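Ribosome biogenesis GTPase A (Thermotoga maritima, PDB 3CNL) binds and hydrolyses GTP and is probably required for a late step in the assembly of the 50S ribosomal subunit. Local coordinates at residues Ala100-Ser113 against Val146-Asn158. Sequence-based numbering, arbitrary orientation.
Sequences ARVLIVGVPNTGKS and VKILDTPGILYKN. With GNP (phosphoaminophosphonic acid-guanylate ester), chain B.
Backbone bonds pair V102 with K147 and L149, then G106 with G153 and L155, so strands 101-106 and 147-154 run parallel; strand 101-106 and segment 147-149 are inclined at 27°. Across the short loop 150-152 the pairing slips by two residues. A water fills the break: it accepts from I104 N (3.0 Å) and donates to both L149 O and T151 O. Pairing resumes where G153 N donates to I104 O at 2.9 Å and L155 N to G106 O.

Apolar contacts line both faces: I148 CG1 lies alongside V102 CB, and L103 CD1 meets L149 CD1 at 3.8 Å. A methyl meets a carbonyl at V105, where chi1 of 75° sets CG1 between N and the carbonyl carbon and turns CG2 to 3.3 Å from G153 O; a CB on G153 would be tight against it. R101 and K147 point the same way, the lysine CD over one guanidinium face. Their like charges, R101 NH1 and K147 NZ, come within 4.2 Å, and R101 also makes a cation-pi contact with W139.

The polar centre is K112, in the Walker A P-loop 106-113. Its CB packs on P152 CB; bends at chi3 and chi4 bring NZ to GNP O1G (2.8 Å) and, within the loop, V107 O. A methionine in its place would probably leave O1G without this cationic donor and the V107 carbonyl without its mate. G111 N and K112 N donate to O1B, S113 N and OG to O2B. I154, directly after the DTPG sequence 150-153 that matches the GTPase G3 motif (DxxG), brings CG1 to 3.8 Å from GNP O1G.

Strand 101-106 thus lies between strands 24-30 and 147-154; 139-141 flanks the latter, and helix 112-120 covers I104, I148 and P152.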
ATOM      1  N   ALA A 100      17.543 -11.195  14.306  1.00 28.46           N
ATOM      2  CA  ALA A 100      16.286 -10.987  13.570  1.00 27.44           C
ATOM      3  C   ALA A 100      16.041 -12.081  12.543  1.00 27.19           C
ATOM      4  O   ALA A 100      16.953 -12.517  11.831  1.00 26.78           O
ATOM      5  CB  ALA A 100      16.250  -9.599  12.889  1.00 27.16           C
ATOM      6  N   ARG A 101      14.797 -12.539  12.512  1.00 26.86           N
ATOM      7  CA  ARG A 101      14.285 -13.389  11.449  1.00 26.80           C
ATOM      8  C   ARG A 101      13.003 -12.699  11.021  1.00 25.88           C
ATOM      9  O   ARG A 101      12.087 -12.556  11.807  1.00 25.35           O
ATOM     10  CB  ARG A 101      14.001 -14.787  11.966  1.00 27.11           C
ATOM     11  CG  ARG A 101      15.203 -15.434  12.601  1.00 30.02           C
ATOM     12  CD  ARG A 101      14.768 -16.550  13.538  1.00 35.31           C
ATOM     13  NE  ARG A 101      14.781 -17.825  12.837  1.00 39.07           N
ATOM     14  CZ  ARG A 101      15.895 -18.479  12.510  1.00 42.29           C
ATOM     15  NH1 ARG A 101      17.115 -17.985  12.816  1.00 43.60           N
ATOM     16  NH2 ARG A 101      15.794 -19.630  11.868  1.00 42.95           N
ATOM     17  N   VAL A 102      12.968 -12.243   9.777  1.00 25.17           N
ATOM     18  CA  VAL A 102      12.001 -11.234   9.380  1.00 24.55           C
ATOM     19  C   VAL A 102      10.957 -11.770   8.391  1.00 23.69           C
ATOM     20  O   VAL A 102      11.295 -12.472   7.440  1.00 23.47           O
ATOM     21  CB  VAL A 102      12.744  -9.984   8.796  1.00 24.39           C
ATOM     22  CG1 VAL A 102      11.773  -8.880   8.398  1.00 24.08           C
ATOM     23  CG2 VAL A 102      13.797  -9.448   9.797  1.00 24.24           C
ATOM     24  N   LEU A 103       9.693 -11.436   8.642  1.00 23.54           N
ATOM     25  CA  LEU A 103       8.630 -11.587   7.644  1.00 23.08           C
ATOM     26  C   LEU A 103       8.236 -10.205   7.133  1.00 23.28           C
ATOM     27  O   LEU A 103       7.949  -9.283   7.905  1.00 22.03           O
ATOM     28  CB  LEU A 103       7.397 -12.301   8.222  1.00 23.17           C
ATOM     29  CG  LEU A 103       6.122 -12.366   7.349  1.00 23.22           C
ATOM     30  CD1 LEU A 103       6.251 -13.319   6.158  1.00 24.14           C
ATOM     31  CD2 LEU A 103       4.868 -12.731   8.156  1.00 22.42           C
ATOM     32  N   ILE A 104       8.240 -10.069   5.816  1.00 24.01           N
ATOM     33  CA  ILE A 104       7.663  -8.904   5.156  1.00 24.30           C
ATOM     34  C   ILE A 104       6.166  -9.182   4.946  1.00 24.37           C
ATOM     35  O   ILE A 104       5.812 -10.192   4.335  1.00 24.69           O
ATOM     36  CB  ILE A 104       8.341  -8.678   3.771  1.00 24.35           C
ATOM     37  CG1 ILE A 104       9.857  -8.511   3.906  1.00 25.66           C
ATOM     38  CG2 ILE A 104       7.721  -7.469   3.011  1.00 25.16           C
ATOM     39  CD1 ILE A 104      10.305  -7.452   4.915  1.00 24.08           C
ATOM     40  N   VAL A 105       5.291  -8.290   5.419  1.00 23.74           N
ATOM     41  CA  VAL A 105       3.847  -8.498   5.276  1.00 23.14           C
ATOM     42  C   VAL A 105       3.085  -7.211   4.875  1.00 23.10           C
ATOM     43  O   VAL A 105       3.547  -6.095   5.127  1.00 22.54           O
ATOM     44  CB  VAL A 105       3.228  -9.078   6.575  1.00 22.94           C
ATOM     45  CG1 VAL A 105       3.125  -8.005   7.654  1.00 22.93           C
ATOM     46  CG2 VAL A 105       1.851  -9.636   6.297  1.00 24.05           C
ATOM     47  N   GLY A 106       1.906  -7.374   4.276  1.00 22.45           N
ATOM     48  CA  GLY A 106       1.079  -6.209   3.911  1.00 22.16           C
ATOM     49  C   GLY A 106      -0.095  -6.567   3.019  1.00 22.45           C
ATOM     50  O   GLY A 106      -0.206  -7.706   2.536  1.00 21.39           O
ATOM     51  N   VAL A 107      -0.972  -5.595   2.778  1.00 22.45           N
ATOM     52  CA  VAL A 107      -2.103  -5.852   1.869  1.00 22.31           C
ATOM     53  C   VAL A 107      -1.538  -5.836   0.459  1.00 22.64           C
ATOM     54  O   VAL A 107      -0.399  -5.441   0.287  1.00 22.79           O
ATOM     55  CB  VAL A 107      -3.220  -4.815   2.036  1.00 22.13           C
ATOM     56  CG1 VAL A 107      -3.750  -4.820   3.486  1.00 22.20           C
ATOM     57  CG2 VAL A 107      -2.727  -3.397   1.596  1.00 22.00           C
ATOM     58  N   PRO A 108      -2.317  -6.279  -0.547  1.00 23.24           N
ATOM     59  CA  PRO A 108      -1.812  -6.291  -1.906  1.00 23.31           C
ATOM     60  C   PRO A 108      -1.310  -4.931  -2.396  1.00 23.28           C
ATOM     61  O   PRO A 108      -1.862  -3.892  -2.010  1.00 23.52           O
ATOM     62  CB  PRO A 108      -3.039  -6.723  -2.718  1.00 24.25           C
ATOM     63  CG  PRO A 108      -3.876  -7.514  -1.763  1.00 24.23           C
ATOM     64  CD  PRO A 108      -3.692  -6.824  -0.456  1.00 23.41           C
ATOM     65  N   ASN A 109      -0.247  -4.967  -3.199  1.00 22.79           N
ATOM     66  CA  ASN A 109       0.230  -3.848  -4.035  1.00 22.84           C
ATOM     67  C   ASN A 109       1.118  -2.812  -3.364  1.00 22.09           C
ATOM     68  O   ASN A 109       1.585  -1.878  -4.028  1.00 21.13           O
ATOM     69  CB  ASN A 109      -0.949  -3.126  -4.740  1.00 22.83           C
ATOM     70  CG  ASN A 109      -0.505  -2.381  -5.967  1.00 22.88           C
ATOM     71  OD1 ASN A 109       0.139  -2.960  -6.819  1.00 23.30           O
ATOM     72  ND2 ASN A 109      -0.820  -1.072  -6.053  1.00 22.74           N
ATOM     73  N   THR A 110       1.385  -2.977  -2.074  1.00 22.06           N
ATOM     74  CA  THR A 110       2.083  -1.919  -1.292  1.00 22.29           C
ATOM     75  C   THR A 110       3.590  -1.868  -1.515  1.00 22.46           C
ATOM     76  O   THR A 110       4.245  -0.961  -1.018  1.00 21.98           O
ATOM     77  CB  THR A 110       1.867  -2.073   0.199  1.00 22.34           C
ATOM     78  OG1 THR A 110       2.331  -3.373   0.603  1.00 23.05           O
ATOM     79  CG2 THR A 110       0.384  -1.912   0.554  1.00 22.52           C
ATOM     80  N   GLY A 111       4.136  -2.852  -2.233  1.00 22.92           N
ATOM     81  CA  GLY A 111       5.559  -2.827  -2.620  1.00 23.85           C
ATOM     82  C   GLY A 111       6.441  -3.924  -2.020  1.00 25.00           C
ATOM     83  O   GLY A 111       7.667  -3.774  -1.979  1.00 24.78           O
ATOM     84  N   LYS A 112       5.829  -5.029  -1.594  1.00 25.22           N
ATOM     85  CA  LYS A 112       6.521  -6.053  -0.804  1.00 26.10           C
ATOM     86  C   LYS A 112       7.555  -6.842  -1.601  1.00 27.38           C
ATOM     87  O   LYS A 112       8.660  -7.100  -1.098  1.00 27.71           O
ATOM     88  CB  LYS A 112       5.508  -6.996  -0.150  1.00 26.04           C
ATOM     89  CG  LYS A 112       4.474  -6.269   0.718  1.00 25.35           C
ATOM     90  CD  LYS A 112       3.416  -7.208   1.313  1.00 25.53           C
ATOM     91  CE  LYS A 112       2.604  -7.927   0.256  1.00 22.62           C
ATOM     92  NZ  LYS A 112       1.908  -6.967  -0.642  1.00 18.31           N
ATOM     93  N   SER A 113       7.202  -7.211  -2.837  1.00 27.70           N
ATOM     94  CA  SER A 113       8.099  -7.952  -3.730  1.00 28.62           C
ATOM     95  C   SER A 113       9.301  -7.100  -4.130  1.00 28.71           C
ATOM     96  O   SER A 113      10.434  -7.583  -4.170  1.00 28.52           O
ATOM     97  CB  SER A 113       7.356  -8.398  -4.980  1.00 28.43           C
ATOM     98  OG  SER A 113       6.326  -9.301  -4.620  1.00 30.72           O
ATOM     99  N   VAL A 146      21.434 -11.564   9.581  1.00 28.76           N
ATOM    100  CA  VAL A 146      19.961 -11.517   9.710  1.00 28.62           C
ATOM    101  C   VAL A 146      19.219 -12.239   8.574  1.00 28.19           C
ATOM    102  O   VAL A 146      19.608 -12.144   7.399  1.00 27.66           O
ATOM    103  CB  VAL A 146      19.324 -10.120  10.116  1.00 29.38           C
ATOM    104  CG1 VAL A 146      20.332  -9.041  10.397  1.00 30.01           C
ATOM    105  CG2 VAL A 146      18.175  -9.690   9.162  1.00 29.11           C
ATOM    106  N   LYS A 147      18.199 -13.009   8.944  1.00 27.51           N
ATOM    107  CA  LYS A 147      17.473 -13.833   7.985  1.00 27.95           C
ATOM    108  C   LYS A 147      16.162 -13.163   7.574  1.00 27.96           C
ATOM    109  O   LYS A 147      15.405 -12.709   8.434  1.00 27.03           O
ATOM    110  CB  LYS A 147      17.170 -15.198   8.605  1.00 28.19           C
ATOM    111  CG  LYS A 147      18.326 -16.176   8.542  1.00 28.47           C
ATOM    112  CD  LYS A 147      17.943 -17.487   9.170  1.00 28.70           C
ATOM    113  CE  LYS A 147      19.089 -18.469   9.106  1.00 29.83           C
ATOM    114  NZ  LYS A 147      20.236 -18.003   9.943  1.00 31.37           N
ATOM    115  N   ILE A 148      15.906 -13.094   6.264  1.00 28.37           N
ATOM    116  CA  ILE A 148      14.616 -12.586   5.754  1.00 28.85           C
ATOM    117  C   ILE A 148      13.913 -13.619   4.849  1.00 29.82           C
ATOM    118  O   ILE A 148      14.533 -14.128   3.916  1.00 30.14           O
ATOM    119  CB  ILE A 148      14.787 -11.185   5.076  1.00 28.66           C
ATOM    120  CG1 ILE A 148      15.463 -10.216   6.069  1.00 27.64           C
ATOM    121  CG2 ILE A 148      13.411 -10.607   4.636  1.00 27.69           C
ATOM    122  CD1 ILE A 148      16.174  -9.027   5.441  1.00 28.52           C
ATOM    123  N   LEU A 149      12.656 -13.968   5.162  1.00 30.88           N
ATOM    124  CA  LEU A 149      11.839 -14.844   4.295  1.00 32.03           C
ATOM    125  C   LEU A 149      11.714 -14.263   2.898  1.00 32.80           C
ATOM    126  O   LEU A 149      11.386 -13.089   2.749  1.00 32.88           O
ATOM    127  CB  LEU A 149      10.442 -15.066   4.879  1.00 32.06           C
ATOM    128  CG  LEU A 149      10.331 -15.988   6.094  1.00 32.84           C
ATOM    129  CD1 LEU A 149       8.948 -15.947   6.693  1.00 32.31           C
ATOM    130  CD2 LEU A 149      10.700 -17.426   5.719  1.00 34.06           C
ATOM    131  N   ASP A 150      11.964 -15.080   1.876  1.00 33.56           N
ATOM    132  CA  ASP A 150      12.025 -14.558   0.516  1.00 34.89           C
ATOM    133  C   ASP A 150      10.647 -14.353  -0.128  1.00 34.60           C
ATOM    134  O   ASP A 150      10.566 -13.886  -1.272  1.00 34.85           O
ATOM    135  CB  ASP A 150      12.950 -15.406  -0.393  1.00 35.33           C
ATOM    136  CG  ASP A 150      12.382 -16.776  -0.708  1.00 38.11           C
ATOM    137  OD1 ASP A 150      11.378 -17.212  -0.087  1.00 42.06           O
ATOM    138  OD2 ASP A 150      12.957 -17.452  -1.583  1.00 41.61           O
ATOM    139  N   THR A 151       9.585 -14.723   0.591  1.00 34.42           N
ATOM    140  CA  THR A 151       8.208 -14.476   0.142  1.00 34.06           C
ATOM    141  C   THR A 151       7.403 -13.685   1.175  1.00 33.36           C
ATOM    142  O   THR A 151       7.417 -14.014   2.370  1.00 33.13           O
ATOM    143  CB  THR A 151       7.449 -15.779  -0.252  1.00 34.68           C
ATOM    144  OG1 THR A 151       6.987 -16.469   0.920  1.00 36.28           O
ATOM    145  CG2 THR A 151       8.337 -16.697  -1.034  1.00 34.70           C
ATOM    146  N   PRO A 152       6.672 -12.647   0.716  1.00 32.79           N
ATOM    147  CA  PRO A 152       5.892 -11.860   1.656  1.00 31.91           C
ATOM    148  C   PRO A 152       4.595 -12.557   2.039  1.00 31.09           C
ATOM    149  O   PRO A 152       4.102 -13.408   1.296  1.00 30.51           O
ATOM    150  CB  PRO A 152       5.593 -10.578   0.870  1.00 31.83           C
ATOM    151  CG  PRO A 152       5.556 -11.005  -0.528  1.00 32.73           C
ATOM    152  CD  PRO A 152       6.532 -12.154  -0.666  1.00 32.86           C
ATOM    153  N   GLY A 153       4.062 -12.213   3.200  1.00 30.02           N
ATOM    154  CA  GLY A 153       2.708 -12.596   3.550  1.00 30.42           C
ATOM    155  C   GLY A 153       1.770 -11.532   2.987  1.00 31.38           C
ATOM    156  O   GLY A 153       2.033 -10.327   3.100  1.00 30.72           O
ATOM    157  N   ILE A 154       0.684 -11.964   2.363  1.00 32.01           N
ATOM    158  CA  ILE A 154      -0.264 -11.019   1.778  1.00 33.02           C
ATOM    159  C   ILE A 154      -1.520 -11.016   2.642  1.00 34.15           C
ATOM    160  O   ILE A 154      -2.127 -12.062   2.868  1.00 33.77           O
ATOM    161  CB  ILE A 154      -0.588 -11.387   0.317  1.00 33.13           C
ATOM    162  CG1 ILE A 154       0.700 -11.444  -0.510  1.00 33.25           C
ATOM    163  CG2 ILE A 154      -1.605 -10.409  -0.286  1.00 32.88           C
ATOM    164  CD1 ILE A 154       0.560 -12.130  -1.860  1.00 35.04           C
ATOM    165  N   LEU A 155      -1.894  -9.835   3.130  1.00 34.78           N
ATOM    166  CA  LEU A 155      -3.060  -9.686   3.984  1.00 36.30           C
ATOM    167  C   LEU A 155      -4.296  -9.201   3.222  1.00 36.88           C
ATOM    168  O   LEU A 155      -4.297  -8.122   2.632  1.00 35.73           O
ATOM    169  CB  LEU A 155      -2.737  -8.732   5.138  1.00 36.51           C
ATOM    170  CG  LEU A 155      -3.630  -8.677   6.385  1.00 38.26           C
ATOM    171  CD1 LEU A 155      -4.640  -7.537   6.331  1.00 38.35           C
ATOM    172  CD2 LEU A 155      -4.307 -10.024   6.721  1.00 38.90           C
ATOM    173  N   TYR A 156      -5.344 -10.017   3.243  1.00 38.52           N
ATOM    174  CA  TYR A 156      -6.647  -9.636   2.708  1.00 40.49           C
ATOM    175  C   TYR A 156      -7.558  -9.334   3.881  1.00 41.63           C
ATOM    176  O   TYR A 156      -7.853 -10.216   4.684  1.00 42.94           O
ATOM    177  CB  TYR A 156      -7.229 -10.752   1.842  1.00 40.94           C
ATOM    178  CG  TYR A 156      -6.265 -11.253   0.796  1.00 42.20           C
ATOM    179  CD1 TYR A 156      -6.190 -10.654  -0.461  1.00 41.36           C
ATOM    180  CD2 TYR A 156      -5.419 -12.323   1.066  1.00 42.32           C
ATOM    181  CE1 TYR A 156      -5.298 -11.116  -1.424  1.00 42.28           C
ATOM    182  CE2 TYR A 156      -4.526 -12.794   0.110  1.00 42.70           C
ATOM    183  CZ  TYR A 156      -4.467 -12.182  -1.127  1.00 42.58           C
ATOM    184  OH  TYR A 156      -3.569 -12.657  -2.065  1.00 41.94           O
ATOM    185  N   LYS A 157      -7.993  -8.087   4.007  1.00 42.41           N
ATOM    186  CA  LYS A 157      -8.762  -7.711   5.181  1.00 42.71           C
ATOM    187  C   LYS A 157     -10.233  -7.405   4.909  1.00 43.49           C
ATOM    188  O   LYS A 157     -10.637  -7.255   3.760  1.00 43.40           O
ATOM    189  CB  LYS A 157      -8.065  -6.591   5.963  1.00 42.87           C
ATOM    190  CG  LYS A 157      -8.113  -5.208   5.375  1.00 41.78           C
ATOM    191  CD  LYS A 157      -7.042  -4.368   6.061  1.00 39.81           C
ATOM    192  CE  LYS A 157      -7.446  -2.930   6.121  1.00 38.84           C
ATOM    193  NZ  LYS A 157      -6.416  -2.107   6.793  1.00 35.08           N
ATOM    194  N   ASN A 158     -11.013  -7.336   5.989  1.00 44.41           N
ATOM    195  CA  ASN A 158     -12.462  -7.128   5.937  1.00 45.54           C
ATOM    196  C   ASN A 158     -12.809  -5.689   5.584  1.00 45.49           C
ATOM    197  O   ASN A 158     -12.438  -4.757   6.305  1.00 45.89           O
ATOM    198  CB  ASN A 158     -13.105  -7.537   7.278  1.00 45.95           C
ATOM    199  CG  ASN A 158     -14.452  -6.853   7.540  1.00 47.66           C
ATOM    200  OD1 ASN A 158     -15.478  -7.167   6.913  1.00 50.43           O
ATOM    201  ND2 ASN A 158     -14.456  -5.925   8.495  1.00 50.21           N
TER
HETATM  202  PG  GNP B 501       1.228  -7.936  -4.247  1.00 38.27           P
HETATM  203  O1G GNP B 501       1.306  -8.522  -2.856  1.00 36.49           O
HETATM  204  O2G GNP B 501      -0.156  -7.403  -4.570  1.00 40.18           O
HETATM  205  O3G GNP B 501       1.760  -8.969  -5.234  1.00 37.74           O
HETATM  206  N3B GNP B 501       2.177  -6.714  -4.589  1.00 32.88           N
HETATM  207  PB  GNP B 501       3.450  -6.209  -3.806  1.00 30.22           P
HETATM  208  O1B GNP B 501       3.062  -5.744  -2.441  1.00 23.61           O
HETATM  209  O2B GNP B 501       4.488  -7.281  -3.863  1.00 28.79           O
HETATM  210  O3A GNP B 501       3.941  -4.989  -4.610  1.00 26.57           O
HETATM  211  PA  GNP B 501       4.975  -4.898  -5.775  1.00 27.21           P
HETATM  212  O1A GNP B 501       6.347  -4.806  -5.248  1.00 24.68           O
HETATM  213  O2A GNP B 501       4.737  -5.907  -6.819  1.00 27.42           O
HETATM  214  O5' GNP B 501       4.684  -3.490  -6.374  1.00 26.29           O
HETATM  215  C5' GNP B 501       3.386  -3.108  -6.854  1.00 26.42           C
HETATM  216  C4' GNP B 501       3.561  -1.917  -7.790  1.00 27.52           C
HETATM  217  O4' GNP B 501       4.063  -0.749  -7.077  1.00 26.59           O
HETATM  218  C3' GNP B 501       4.536  -2.102  -8.940  1.00 28.88           C
HETATM  219  O3' GNP B 501       4.031  -1.400 -10.066  1.00 31.11           O
HETATM  220  C2' GNP B 501       5.794  -1.426  -8.419  1.00 27.88           C
HETATM  221  O2' GNP B 501       6.609  -1.005  -9.487  1.00 29.64           O
HETATM  222  C1' GNP B 501       5.224  -0.223  -7.676  1.00 25.30           C
HETATM  223  N9  GNP B 501       6.043   0.264  -6.569  1.00 24.60           N
HETATM  224  C8  GNP B 501       6.614  -0.505  -5.576  1.00 24.13           C
HETATM  225  N7  GNP B 501       7.269   0.211  -4.693  1.00 26.19           N
HETATM  226  C5  GNP B 501       7.121   1.537  -5.154  1.00 24.81           C
HETATM  227  C6  GNP B 501       7.597   2.770  -4.629  1.00 25.13           C
HETATM  228  O6  GNP B 501       8.291   2.961  -3.614  1.00 22.83           O
HETATM  229  N1  GNP B 501       7.195   3.872  -5.406  1.00 24.53           N
HETATM  230  C2  GNP B 501       6.424   3.792  -6.555  1.00 25.12           C
HETATM  231  N2  GNP B 501       6.131   4.949  -7.185  1.00 26.03           N
HETATM  232  N3  GNP B 501       5.965   2.656  -7.049  1.00 23.51           N
HETATM  233  C4  GNP B 501       6.357   1.575  -6.305  1.00 24.38           C
HETATM  234  O   HOH W   1       9.160 -12.037   3.785  1.00 23.23           O